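Local coordinates for protein aclacinomycin-N/aclacinomycin-A oxidase (PDB 2IPI) that uses bicovalently bound FAD and oxygen to oxidise the terminal sugar of aclacinomycin N and then of aclacinomycin A, releasing hydrogen peroxide, at residues G50-R55 against C90-V95; A83-G88 against F94-A99; A135-W140 against P343-T348; Q108-F113 against L129-R134. All blocks are in the same frame, centred on the assembly; numbering follows the deposited sequence.

Interaction 1 of 4, residues G50-R55 against C90-V95; sequences GRFRGR and CFEGFV. With FAD (flavin-adenine dinucleotide), chain F.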
# COMPACT_ATOMS: atom_id res chain seq x y z
N GLY A 50 10.51 -8.72 -10.90
CA GLY A 50 11.49 -9.16 -11.85
C GLY A 50 11.09 -9.01 -13.30
O GLY A 50 11.97 -9.06 -14.18
N ARG A 51 9.81 -8.83 -13.55
CA ARG A 51 9.19 -8.62 -14.84
C ARG A 51 9.70 -7.35 -15.52
O ARG A 51 9.79 -7.32 -16.75
CB ARG A 51 7.66 -8.50 -14.75
CG ARG A 51 6.94 -9.82 -14.57
CD ARG A 51 5.46 -9.69 -14.39
NE ARG A 51 4.74 -9.14 -15.55
CZ ARG A 51 3.69 -8.34 -15.41
NH1 ARG A 51 3.23 -8.02 -14.20
NH2 ARG A 51 3.04 -7.85 -16.46
N PHE A 52 10.02 -6.31 -14.76
CA PHE A 52 10.40 -5.04 -15.38
C PHE A 52 11.79 -4.59 -14.93
O PHE A 52 12.06 -4.45 -13.73
CB PHE A 52 9.40 -3.94 -15.09
CG PHE A 52 7.93 -4.31 -15.07
CD1 PHE A 52 7.36 -4.77 -13.90
CD2 PHE A 52 7.12 -4.19 -16.19
CE1 PHE A 52 6.02 -5.09 -13.84
CE2 PHE A 52 5.78 -4.53 -16.14
CZ PHE A 52 5.23 -5.00 -14.97
N ARG A 53 12.66 -4.36 -15.92
CA ARG A 53 14.04 -3.95 -15.65
C ARG A 53 14.43 -2.74 -16.49
O ARG A 53 14.26 -2.74 -17.71
CB ARG A 53 14.97 -5.16 -15.87
CG ARG A 53 14.66 -6.25 -14.82
CD ARG A 53 15.44 -6.00 -13.55
NE ARG A 53 15.32 -7.00 -12.51
CZ ARG A 53 14.75 -6.93 -11.33
NH1 ARG A 53 14.14 -5.83 -10.90
NH2 ARG A 53 14.74 -7.98 -10.51
N GLY A 54 14.92 -1.70 -15.82
CA GLY A 54 15.13 -0.36 -16.36
C GLY A 54 16.22 -0.29 -17.39
O GLY A 54 17.08 -1.18 -17.46
N ARG A 55 16.27 0.69 -18.26
CA ARG A 55 17.46 0.88 -19.09
C ARG A 55 17.74 2.36 -19.32
O ARG A 55 17.81 2.80 -20.45
CB ARG A 55 17.30 0.16 -20.43
N CYS A 90 7.15 -0.95 -6.28
CA CYS A 90 6.14 -0.71 -7.30
C CYS A 90 5.64 -1.97 -8.01
O CYS A 90 6.39 -2.57 -8.79
CB CYS A 90 6.70 0.24 -8.37
SG CYS A 90 5.35 1.15 -9.19
N PHE A 91 4.40 -2.40 -7.76
CA PHE A 91 3.95 -3.67 -8.34
C PHE A 91 3.97 -3.67 -9.87
O PHE A 91 4.08 -4.72 -10.50
CB PHE A 91 2.52 -4.00 -7.88
CG PHE A 91 2.44 -4.47 -6.43
CD1 PHE A 91 1.50 -3.93 -5.57
CD2 PHE A 91 3.31 -5.45 -6.00
CE1 PHE A 91 1.43 -4.36 -4.26
CE2 PHE A 91 3.26 -5.88 -4.69
CZ PHE A 91 2.31 -5.34 -3.83
N GLU A 92 3.84 -2.49 -10.48
CA GLU A 92 3.79 -2.42 -11.95
C GLU A 92 5.11 -1.97 -12.56
O GLU A 92 5.26 -1.75 -13.75
CB GLU A 92 2.64 -1.51 -12.36
CG GLU A 92 1.28 -2.19 -12.25
CD GLU A 92 1.00 -3.05 -13.49
OE1 GLU A 92 -0.19 -3.24 -13.81
OE2 GLU A 92 1.97 -3.54 -14.09
N GLY A 93 6.14 -1.83 -11.71
CA GLY A 93 7.47 -1.55 -12.19
C GLY A 93 7.58 -0.34 -13.11
O GLY A 93 8.41 -0.34 -14.01
N PHE A 94 6.75 0.64 -12.89
CA PHE A 94 6.70 1.93 -13.57
C PHE A 94 8.06 2.59 -13.70
O PHE A 94 8.35 3.17 -14.74
CB PHE A 94 5.76 2.86 -12.82
CG PHE A 94 4.28 2.55 -12.87
CD1 PHE A 94 3.43 3.02 -11.89
CD2 PHE A 94 3.73 1.82 -13.91
CE1 PHE A 94 2.07 2.77 -11.94
CE2 PHE A 94 2.38 1.55 -13.97
CZ PHE A 94 1.54 2.04 -12.99
N VAL A 95 8.87 2.55 -12.65
CA VAL A 95 10.18 3.20 -12.62
C VAL A 95 11.12 2.60 -13.65
O VAL A 95 11.99 3.28 -14.21
CB VAL A 95 10.78 3.12 -11.19
CG1 VAL A 95 12.24 3.54 -11.16
CG2 VAL A 95 9.93 3.95 -10.25
PA FAD F . 9.04 2.56 -5.40
O1A FAD F . 9.02 1.73 -6.54
O2A FAD F . 10.36 3.17 -5.21
O5B FAD F . 7.93 3.67 -5.49
C5B FAD F . 6.63 3.39 -5.81
C4B FAD F . 5.96 4.61 -6.43
O4B FAD F . 6.27 5.74 -5.67
C3B FAD F . 6.54 4.92 -7.83
O3B FAD F . 5.62 5.59 -8.60
C2B FAD F . 7.69 5.86 -7.52
O2B FAD F . 8.09 6.69 -8.58
C1B FAD F . 7.10 6.61 -6.35
N9A FAD F . 8.11 7.27 -5.49
C8A FAD F . 9.17 6.69 -4.92
N7A FAD F . 9.85 7.57 -4.20
C5A FAD F . 9.22 8.74 -4.34
C6A FAD F . 9.47 10.01 -3.82
N6A FAD F . 10.43 10.16 -3.00
N1A FAD F . 8.65 11.01 -4.12
C2A FAD F . 7.61 10.77 -4.88
N3A FAD F . 7.33 9.57 -5.38
C4A FAD F . 8.13 8.58 -5.13
N1 FAD F . 1.12 -1.26 0.86
C2 FAD F . 0.25 -1.01 1.89
O2 FAD F . -0.47 -0.11 1.92
N3 FAD F . 0.24 -1.88 2.95
C4 FAD F . 1.08 -2.98 3.00
O4 FAD F . 1.09 -3.66 3.99
C4X FAD F . 1.97 -3.22 1.95
N5 FAD F . 2.79 -4.30 1.93
C5X FAD F . 3.70 -4.49 0.95
C6 FAD F . 4.60 -5.56 1.00
C7 FAD F . 5.47 -5.76 -0.03
C7M FAD F . 6.48 -6.85 0.15
C8 FAD F . 5.54 -4.86 -1.09
C8M FAD F . 6.71 -4.93 -2.05
C9 FAD F . 4.66 -3.81 -1.10
C9A FAD F . 3.71 -3.61 -0.13
N10 FAD F . 2.82 -2.56 -0.18
C10 FAD F . 1.98 -2.33 0.88
C1' FAD F . 2.39 -1.96 -1.48
C2' FAD F . 3.22 -0.78 -1.97
O2' FAD F . 4.10 -0.99 -3.03
C3' FAD F . 3.96 -0.04 -0.88
O3' FAD F . 3.11 0.39 0.13
C4' FAD F . 4.77 1.05 -1.65
O4' FAD F . 4.28 1.40 -2.88
C5' FAD F . 6.25 0.86 -1.88
O5' FAD F . 6.83 2.03 -2.34
P FAD F . 8.36 1.98 -2.66
O1P FAD F . 8.99 3.19 -2.29
O2P FAD F . 8.88 0.85 -2.01
O3P FAD F . 8.53 1.67 -4.20
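The ring of Phe52 lies over the peptide carbonyl of Glu92: Glu92 O sits 3.3 Å above the ring plane, over its centre. That carbonyl belongs to a type I beta turn, Cys90 to Gly93, closed by Gly93 N to Cys90 O at 3.0 Å, in the FAD-binding domain of the PCMH type. Gly93, without a side chain and with a positive phi (53°), lets Phe52 CD1 come within 3.6 Å of its CA. The other face of the ring carries Arg51 CB, and the guanidinium of Arg51 lies across Phe52 CZ, which stands 3.6 Å above its plane, so the ring is clamped from both faces. The Glu92 chain bends at chi2 (-82°), bringing OE2 to 3.7 Å from Phe52 CZ; its other oxygen, OE1, is engaged by Lys362 and by Val472 N. The far side of the turn faces the cofactor and the bound anthracycline: Phe91 touches the latter, and its CE1 lies 3.8 Å from FAD C1'. At the start of the turn, Cys90 N donates to FAD O1A at 3.3 Å, with an N-H...O angle of 154°.

Interaction 2 of 4, residues A83-G88 against F94-A99; sequences AVRSGG and FVDDPA. With FAD (flavin-adenine dinucleotide), chain F.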
# COMPACT_ATOMS: atom_id res chain seq x y z
N ALA A 83 12.45 9.29 -13.30
CA ALA A 83 11.68 8.43 -12.41
C ALA A 83 12.37 8.36 -11.04
O ALA A 83 13.60 8.39 -11.07
CB ALA A 83 11.49 7.03 -12.97
N VAL A 84 11.59 8.29 -9.97
CA VAL A 84 12.19 8.16 -8.64
C VAL A 84 11.97 6.76 -8.06
O VAL A 84 10.86 6.26 -8.08
CB VAL A 84 11.61 9.14 -7.61
CG1 VAL A 84 12.56 9.24 -6.42
CG2 VAL A 84 11.33 10.47 -8.27
N ARG A 85 13.07 6.24 -7.53
CA ARG A 85 13.02 5.00 -6.77
C ARG A 85 13.39 5.30 -5.32
O ARG A 85 14.43 5.91 -5.08
CB ARG A 85 13.98 3.98 -7.40
CG ARG A 85 14.40 2.85 -6.47
CD ARG A 85 14.91 1.62 -7.20
NE ARG A 85 13.89 1.03 -8.05
CZ ARG A 85 13.95 0.60 -9.28
NH1 ARG A 85 15.05 0.62 -10.01
NH2 ARG A 85 12.84 0.09 -9.82
N SER A 86 12.58 4.87 -4.37
CA SER A 86 12.94 4.91 -2.96
C SER A 86 13.13 3.47 -2.47
O SER A 86 14.26 3.05 -2.17
CB SER A 86 11.87 5.64 -2.14
OG SER A 86 11.86 7.04 -2.42
N GLY A 87 11.99 2.79 -2.43
CA GLY A 87 11.87 1.41 -1.98
C GLY A 87 11.86 0.34 -3.04
O GLY A 87 12.14 -0.82 -2.73
N GLY A 88 11.50 0.66 -4.29
CA GLY A 88 11.47 -0.34 -5.35
C GLY A 88 10.36 -1.36 -5.23
O GLY A 88 10.47 -2.44 -5.83
N PHE A 94 6.75 0.64 -12.89
CA PHE A 94 6.70 1.93 -13.57
C PHE A 94 8.06 2.59 -13.70
O PHE A 94 8.35 3.17 -14.74
CB PHE A 94 5.76 2.86 -12.82
CG PHE A 94 4.28 2.55 -12.87
CD1 PHE A 94 3.43 3.02 -11.89
CD2 PHE A 94 3.73 1.82 -13.91
CE1 PHE A 94 2.07 2.77 -11.94
CE2 PHE A 94 2.38 1.55 -13.97
CZ PHE A 94 1.54 2.04 -12.99
N VAL A 95 8.87 2.55 -12.65
CA VAL A 95 10.18 3.20 -12.62
C VAL A 95 11.12 2.60 -13.65
O VAL A 95 11.99 3.28 -14.21
CB VAL A 95 10.78 3.12 -11.19
CG1 VAL A 95 12.24 3.54 -11.16
CG2 VAL A 95 9.93 3.95 -10.25
N ASP A 96 10.96 1.32 -13.92
CA ASP A 96 11.75 0.54 -14.86
C ASP A 96 11.17 0.51 -16.29
O ASP A 96 11.61 -0.35 -17.05
CB ASP A 96 11.85 -0.92 -14.38
CG ASP A 96 12.60 -1.09 -13.06
OD1 ASP A 96 13.81 -0.78 -13.08
OD2 ASP A 96 12.00 -1.51 -12.05
N ASP A 97 10.25 1.39 -16.61
CA ASP A 97 9.69 1.50 -17.97
C ASP A 97 10.77 1.88 -18.96
O ASP A 97 11.65 2.68 -18.66
CB ASP A 97 8.53 2.49 -17.99
CG ASP A 97 7.81 2.57 -19.32
OD1 ASP A 97 8.32 3.14 -20.30
OD2 ASP A 97 6.69 2.03 -19.44
N PRO A 98 10.80 1.33 -20.17
CA PRO A 98 11.90 1.61 -21.09
C PRO A 98 12.00 3.06 -21.56
O PRO A 98 13.04 3.42 -22.14
CB PRO A 98 11.60 0.74 -22.32
CG PRO A 98 10.64 -0.29 -21.83
CD PRO A 98 9.82 0.40 -20.76
N ALA A 99 10.98 3.86 -21.35
CA ALA A 99 11.02 5.27 -21.74
C ALA A 99 11.77 6.12 -20.72
O ALA A 99 12.11 7.28 -20.98
CB ALA A 99 9.59 5.76 -21.93
PA FAD F . 9.04 2.56 -5.40
O1A FAD F . 9.02 1.73 -6.54
O2A FAD F . 10.36 3.17 -5.21
O5B FAD F . 7.93 3.67 -5.49
C5B FAD F . 6.63 3.39 -5.81
C4B FAD F . 5.96 4.61 -6.43
O4B FAD F . 6.27 5.74 -5.67
C3B FAD F . 6.54 4.92 -7.83
O3B FAD F . 5.62 5.59 -8.60
C2B FAD F . 7.69 5.86 -7.52
O2B FAD F . 8.09 6.69 -8.58
C1B FAD F . 7.10 6.61 -6.35
N9A FAD F . 8.11 7.27 -5.49
C8A FAD F . 9.17 6.69 -4.92
N7A FAD F . 9.85 7.57 -4.20
C5A FAD F . 9.22 8.74 -4.34
C6A FAD F . 9.47 10.01 -3.82
N6A FAD F . 10.43 10.16 -3.00
N1A FAD F . 8.65 11.01 -4.12
C2A FAD F . 7.61 10.77 -4.88
N3A FAD F . 7.33 9.57 -5.38
C4A FAD F . 8.13 8.58 -5.13
N1 FAD F . 1.12 -1.26 0.86
C2 FAD F . 0.25 -1.01 1.89
O2 FAD F . -0.47 -0.11 1.92
N3 FAD F . 0.24 -1.88 2.95
C4 FAD F . 1.08 -2.98 3.00
O4 FAD F . 1.09 -3.66 3.99
C4X FAD F . 1.97 -3.22 1.95
N5 FAD F . 2.79 -4.30 1.93
C5X FAD F . 3.70 -4.49 0.95
C6 FAD F . 4.60 -5.56 1.00
C7 FAD F . 5.47 -5.76 -0.03
C7M FAD F . 6.48 -6.85 0.15
C8 FAD F . 5.54 -4.86 -1.09
C8M FAD F . 6.71 -4.93 -2.05
C9 FAD F . 4.66 -3.81 -1.10
C9A FAD F . 3.71 -3.61 -0.13
N10 FAD F . 2.82 -2.56 -0.18
C10 FAD F . 1.98 -2.33 0.88
C1' FAD F . 2.39 -1.96 -1.48
C2' FAD F . 3.22 -0.78 -1.97
O2' FAD F . 4.10 -0.99 -3.03
C3' FAD F . 3.96 -0.04 -0.88
O3' FAD F . 3.11 0.39 0.13
C4' FAD F . 4.77 1.05 -1.65
O4' FAD F . 4.28 1.40 -2.88
C5' FAD F . 6.25 0.86 -1.88
O5' FAD F . 6.83 2.03 -2.34
P FAD F . 8.36 1.98 -2.66
O1P FAD F . 8.99 3.19 -2.29
O2P FAD F . 8.88 0.85 -2.01
O3P FAD F . 8.53 1.67 -4.20
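The end of strand 82-85, which leads into the pyrophosphate-binding loop, meets residues 94-96 through Val95 and Asp96. The two methyls of Val95 divide the work. CG1, set anti to the backbone N, lies over one face of the Arg85 guanidinium, 3.7 Å above its plane and displaced toward the rim; it also packs on Ala83 CB. CG2 turns instead to the backbone, 3.3 Å from Val84 O. At the guanidinium edge, Arg85 NH2 donates to Asp96 OD2 at 2.9 Å, a buried salt bridge. The acceptor lies only 10° out of the guanidinium plane, whereas the donor stands 40° above the carboxylate plane, and the bond is bent (145°). Strand 82-85 is an outer strand of the mixed sheet in this PCMH-type FAD domain, and beyond its end the backbone turns its N-H groups to the cofactor. FAD O2A accepts from Ser86 N and, at 2.9 Å, from Gly88 N, while Gly87 N reaches FAD O1P at 3.0 Å. Gly87, lacking a side chain, lets the phosphate lie close to its backbone. The adenosine half is bound next to it: Ser86 OG donates to FAD N7A at 2.7 Å, and the ribose hydroxyl O2B donates to Val84 O.

Interaction 3 of 4, residues A135-W140 against P343-T348; sequences ALYLDW and PWLRAT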
# COMPACT_ATOMS: atom_id res chain seq x y z
N ALA A 135 13.47 2.78 14.61
CA ALA A 135 13.90 4.05 15.17
C ALA A 135 12.81 4.71 16.01
O ALA A 135 13.07 5.17 17.13
CB ALA A 135 14.37 4.97 14.05
N LEU A 136 11.58 4.81 15.52
CA LEU A 136 10.54 5.52 16.26
C LEU A 136 10.26 4.86 17.60
O LEU A 136 9.96 5.46 18.62
CB LEU A 136 9.26 5.53 15.42
CG LEU A 136 8.77 6.84 14.82
CD1 LEU A 136 9.87 7.88 14.71
CD2 LEU A 136 8.11 6.60 13.46
N TYR A 137 10.32 3.52 17.57
CA TYR A 137 9.89 2.78 18.76
C TYR A 137 10.92 2.89 19.89
O TYR A 137 10.55 3.23 21.02
CB TYR A 137 9.68 1.33 18.35
CG TYR A 137 9.29 0.38 19.45
CD1 TYR A 137 8.06 0.49 20.09
CD2 TYR A 137 10.17 -0.61 19.84
CE1 TYR A 137 7.72 -0.39 21.11
CE2 TYR A 137 9.84 -1.50 20.85
CZ TYR A 137 8.61 -1.37 21.47
OH TYR A 137 8.27 -2.25 22.48
N LEU A 138 12.17 2.60 19.59
CA LEU A 138 13.23 2.49 20.58
C LEU A 138 13.49 3.84 21.24
O LEU A 138 13.74 3.91 22.44
CB LEU A 138 14.52 1.94 19.95
CG LEU A 138 14.39 0.52 19.37
CD1 LEU A 138 15.73 0.00 18.87
CD2 LEU A 138 13.81 -0.42 20.42
N ASP A 139 13.42 4.94 20.48
CA ASP A 139 13.67 6.23 21.12
C ASP A 139 12.48 6.76 21.90
O ASP A 139 12.62 7.48 22.91
CB ASP A 139 14.16 7.28 20.13
CG ASP A 139 15.51 7.08 19.52
OD1 ASP A 139 16.31 6.25 19.99
OD2 ASP A 139 15.85 7.74 18.50
N TRP A 140 11.24 6.47 21.50
CA TRP A 140 10.07 7.11 22.07
C TRP A 140 8.93 6.15 22.38
O TRP A 140 7.94 6.56 22.99
CB TRP A 140 9.54 8.22 21.12
CG TRP A 140 10.58 9.23 20.75
CD1 TRP A 140 10.99 10.29 21.52
CD2 TRP A 140 11.34 9.29 19.54
NE1 TRP A 140 11.96 11.00 20.85
CE2 TRP A 140 12.20 10.42 19.64
CE3 TRP A 140 11.41 8.53 18.37
CZ2 TRP A 140 13.09 10.77 18.63
CZ3 TRP A 140 12.30 8.88 17.37
CH2 TRP A 140 13.13 10.01 17.50
N PRO A 343 7.14 -9.93 21.35
CA PRO A 343 7.31 -8.48 21.50
C PRO A 343 6.89 -7.77 20.21
O PRO A 343 7.15 -8.26 19.11
CB PRO A 343 8.81 -8.31 21.76
CG PRO A 343 9.28 -9.66 22.19
CD PRO A 343 8.41 -10.65 21.46
N TRP A 344 6.23 -6.63 20.39
CA TRP A 344 5.72 -5.90 19.24
C TRP A 344 6.78 -5.64 18.17
O TRP A 344 6.51 -5.86 16.98
CB TRP A 344 5.08 -4.56 19.67
CG TRP A 344 4.54 -3.86 18.45
CD1 TRP A 344 3.37 -4.09 17.78
CD2 TRP A 344 5.20 -2.79 17.76
NE1 TRP A 344 3.26 -3.23 16.72
CE2 TRP A 344 4.37 -2.42 16.68
CE3 TRP A 344 6.41 -2.13 17.97
CZ2 TRP A 344 4.73 -1.40 15.80
CZ3 TRP A 344 6.77 -1.12 17.10
CH2 TRP A 344 5.93 -0.77 16.04
N LEU A 345 7.98 -5.16 18.50
CA LEU A 345 8.93 -4.88 17.43
C LEU A 345 9.41 -6.15 16.74
O LEU A 345 9.49 -6.26 15.52
CB LEU A 345 10.14 -4.07 17.91
CG LEU A 345 11.07 -3.69 16.73
CD1 LEU A 345 10.39 -2.63 15.87
CD2 LEU A 345 12.43 -3.22 17.19
N ARG A 346 9.72 -7.16 17.55
CA ARG A 346 10.19 -8.43 17.00
C ARG A 346 9.18 -8.99 16.02
O ARG A 346 9.53 -9.38 14.90
CB ARG A 346 10.44 -9.42 18.15
CG ARG A 346 10.53 -10.88 17.71
CD ARG A 346 11.42 -11.73 18.58
NE ARG A 346 12.51 -12.35 17.83
CZ ARG A 346 13.25 -13.37 18.21
NH1 ARG A 346 13.08 -13.99 19.37
NH2 ARG A 346 14.22 -13.83 17.41
N ALA A 347 7.92 -9.03 16.43
CA ALA A 347 6.86 -9.58 15.58
C ALA A 347 6.74 -8.77 14.29
O ALA A 347 6.59 -9.32 13.20
CB ALA A 347 5.56 -9.62 16.36
N THR A 348 6.82 -7.46 14.45
CA THR A 348 6.77 -6.43 13.43
C THR A 348 7.89 -6.54 12.39
O THR A 348 7.65 -6.20 11.23
CB THR A 348 6.87 -5.03 14.09
OG1 THR A 348 5.81 -4.85 15.04
CG2 THR A 348 6.70 -3.94 13.04
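Tyr137, the third residue of segment 135-140, carries most of this helix-to-helix contact, and Leu138 adds to it at the edge. CG of Tyr137 is anti to the backbone N (chi1 178°), a torsion that sends the ring off helix 129-140 toward helix 344-348. There one face of the phenol receives the six-membered ring of Trp344: Trp344 CE3 lies 3.7 Å above the Tyr137 plane, displaced toward the rim, and the closest pair is Tyr137 CD1 with Trp344 CZ3 at 3.6 Å. The two rings form an oblique pair, their planes inclined at 52° and their centroids 5.1 Å apart. The side chains run past each other in opposite directions. The helix segments are antiparallel, with 171° between their directions. Farther round the same phenol, Tyr137 CE2 rests 3.9 Å from Leu345 CB, so that consecutive residues of helix 344-348 hold different parts of one ring. Next along, Leu138 makes a looser approach, its CD2 ending 4.5 Å from Leu345 CD2.

The short axes stay 11.4 Å apart, too far for the backbones to touch, and large side chains bridge the distance. Helix 129-140 belongs to the FAD-binding region, whereas helix 344-348 directly follows strand 336-342, an edge strand of the seven-stranded antiparallel sheet; Pro245 and Thr248 also pack on the Trp344 side chain. All the close contacts between these segments are carbon to carbon, which implies an interface held by apolar packing and ring shape, without a charge pair to fix its direction.

Interaction 4 of 4, residues Q108-F113 against L129-R134; sequences QMRQVF and LGETYR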
# COMPACT_ATOMS: atom_id res chain seq x y z
N GLN A 108 19.97 6.12 -0.29
CA GLN A 108 21.01 6.58 0.63
C GLN A 108 20.46 7.58 1.64
O GLN A 108 21.14 7.99 2.59
CB GLN A 108 22.19 7.19 -0.13
CG GLN A 108 23.03 6.28 -1.00
CD GLN A 108 23.75 5.18 -0.25
OE1 GLN A 108 23.14 4.53 0.61
NE2 GLN A 108 25.03 4.94 -0.51
N MET A 109 19.21 8.01 1.50
CA MET A 109 18.60 9.02 2.36
C MET A 109 17.54 8.44 3.28
O MET A 109 16.38 8.47 2.86
CB MET A 109 17.95 10.11 1.49
CG MET A 109 18.92 10.84 0.58
SD MET A 109 18.07 12.11 -0.43
CE MET A 109 17.60 13.23 0.90
N ARG A 110 17.90 7.96 4.47
CA ARG A 110 17.02 7.21 5.35
C ARG A 110 17.13 7.69 6.81
O ARG A 110 16.90 6.88 7.71
CB ARG A 110 17.28 5.71 5.43
CG ARG A 110 17.67 4.89 4.24
CD ARG A 110 17.90 3.44 4.69
NE ARG A 110 18.56 2.68 3.66
CZ ARG A 110 18.41 1.50 3.13
NH1 ARG A 110 17.47 0.64 3.53
NH2 ARG A 110 19.27 1.20 2.17
N GLN A 111 17.45 8.94 6.98
CA GLN A 111 17.51 9.61 8.27
C GLN A 111 16.13 9.71 8.91
O GLN A 111 15.11 9.99 8.30
CB GLN A 111 18.13 11.01 8.13
N VAL A 112 16.09 9.43 10.21
CA VAL A 112 14.87 9.56 10.97
C VAL A 112 15.17 10.17 12.33
O VAL A 112 16.07 9.70 13.02
CB VAL A 112 14.16 8.21 11.23
CG1 VAL A 112 12.72 8.48 11.64
CG2 VAL A 112 14.22 7.27 10.02
N PHE A 113 14.43 11.21 12.68
CA PHE A 113 14.68 11.85 13.97
C PHE A 113 13.45 12.66 14.36
O PHE A 113 12.51 12.77 13.59
CB PHE A 113 15.92 12.72 13.88
CG PHE A 113 15.90 13.82 12.84
CD1 PHE A 113 15.42 15.09 13.14
CD2 PHE A 113 16.36 13.59 11.56
CE1 PHE A 113 15.40 16.08 12.18
CE2 PHE A 113 16.35 14.59 10.59
CZ PHE A 113 15.88 15.85 10.90
N LEU A 129 10.31 0.73 5.92
CA LEU A 129 9.35 0.71 7.02
C LEU A 129 9.99 0.08 8.25
O LEU A 129 9.89 0.61 9.35
CB LEU A 129 8.08 -0.03 6.64
CG LEU A 129 7.21 0.60 5.54
CD1 LEU A 129 5.90 -0.15 5.37
CD2 LEU A 129 6.94 2.06 5.86
N GLY A 130 10.69 -1.03 8.04
CA GLY A 130 11.37 -1.72 9.15
C GLY A 130 12.29 -0.79 9.91
O GLY A 130 12.32 -0.79 11.14
N GLU A 131 13.04 0.04 9.18
CA GLU A 131 13.93 0.98 9.86
C GLU A 131 13.12 2.03 10.59
O GLU A 131 13.42 2.36 11.74
CB GLU A 131 14.93 1.61 8.88
CG GLU A 131 15.97 0.60 8.44
CD GLU A 131 16.79 1.05 7.26
OE1 GLU A 131 16.47 2.11 6.69
OE2 GLU A 131 17.75 0.30 6.95
N THR A 132 12.08 2.57 9.96
CA THR A 132 11.39 3.66 10.68
C THR A 132 10.74 3.12 11.95
O THR A 132 10.87 3.71 13.03
CB THR A 132 10.37 4.44 9.85
OG1 THR A 132 9.20 3.66 9.62
CG2 THR A 132 11.01 4.78 8.50
N TYR A 133 10.09 1.96 11.81
CA TYR A 133 9.49 1.28 12.95
C TYR A 133 10.48 1.14 14.10
O TYR A 133 10.13 1.40 15.26
CB TYR A 133 8.99 -0.11 12.53
CG TYR A 133 7.71 -0.11 11.70
CD1 TYR A 133 7.52 -0.99 10.65
CD2 TYR A 133 6.69 0.78 11.98
CE1 TYR A 133 6.35 -0.97 9.91
CE2 TYR A 133 5.51 0.81 11.25
CZ TYR A 133 5.35 -0.08 10.21
OH TYR A 133 4.18 -0.04 9.49
N ARG A 134 11.70 0.72 13.77
CA ARG A 134 12.69 0.47 14.82
C ARG A 134 13.14 1.79 15.44
O ARG A 134 13.19 1.96 16.66
CB ARG A 134 13.83 -0.37 14.27
CG ARG A 134 14.77 0.32 13.32
CD ARG A 134 15.98 -0.57 13.02
NE ARG A 134 17.16 0.24 12.70
CZ ARG A 134 17.72 1.03 13.59
NH1 ARG A 134 17.23 1.12 14.82
NH2 ARG A 134 18.78 1.76 13.26
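Glu131, in the first turn of helix 129-140, reaches across to Arg110, and one residue later Thr132 meets Val112; together they set the helix against the start of strand 112-115 and the loop before it, at the edge of the antiparallel sheet in the FAD-binding domain. The Glu131 chain is extended beyond CG, which carries its carboxylate out to the Arg110 side chain. Arg110 NH1 and Glu131 OE2 are 3.4 Å apart, with the oxygen well out of the guanidinium plane and the two planes 53° apart. As modelled, the salt bridge is one of charge alone, with no N-H directed at the oxygen, though the detailed placement of the pair is uncertain. The individual groups have weak hydrogen-bond partners close by in sequence: Glu131 OE1 accepts from Thr128 N, and Arg110 NE donates to Ser107 O. Arg110 is exposed, so solvent would probably screen the attraction. Thr132 makes the inner part of the contact, where its CG2 meets Val112 CG2 at 4.3 Å, a loose methyl-to-methyl approach. Its hydroxyl serves the helix itself: Thr132 OG1 donates to Leu129 O at 3.1 Å, meeting the carbonyl at 121° and tilted 18° from its plane. Leu129 O thereby accepts twice, since Tyr133 N also donates to it, at 2.8 Å.

Along the chain, interactions 1 and 2 come first, then interaction 4, and interaction 3 opens last. The first two form a single cluster, centres 6 Å apart: they share Phe94 and Val95, both touch FAD, and they meet directly where Gly54 N lies 3.1 Å from Asp96 OD1. Interactions 3 and 4 form a second cluster, 12 Å between centres, both built on helix 129-140; Leu345 CD1 packs 4.0 Å from Arg134 CA. Between clusters the centres are 21 to 31 Å apart without contact. In the first cluster residues 84-88, Cys90, Phe91 and Val95 line the cofactor, with 50-55 packed behind them, whereas the second joins helix 129-140 to strand 112-115 and to helix 344-348, beside the seven-stranded sheet.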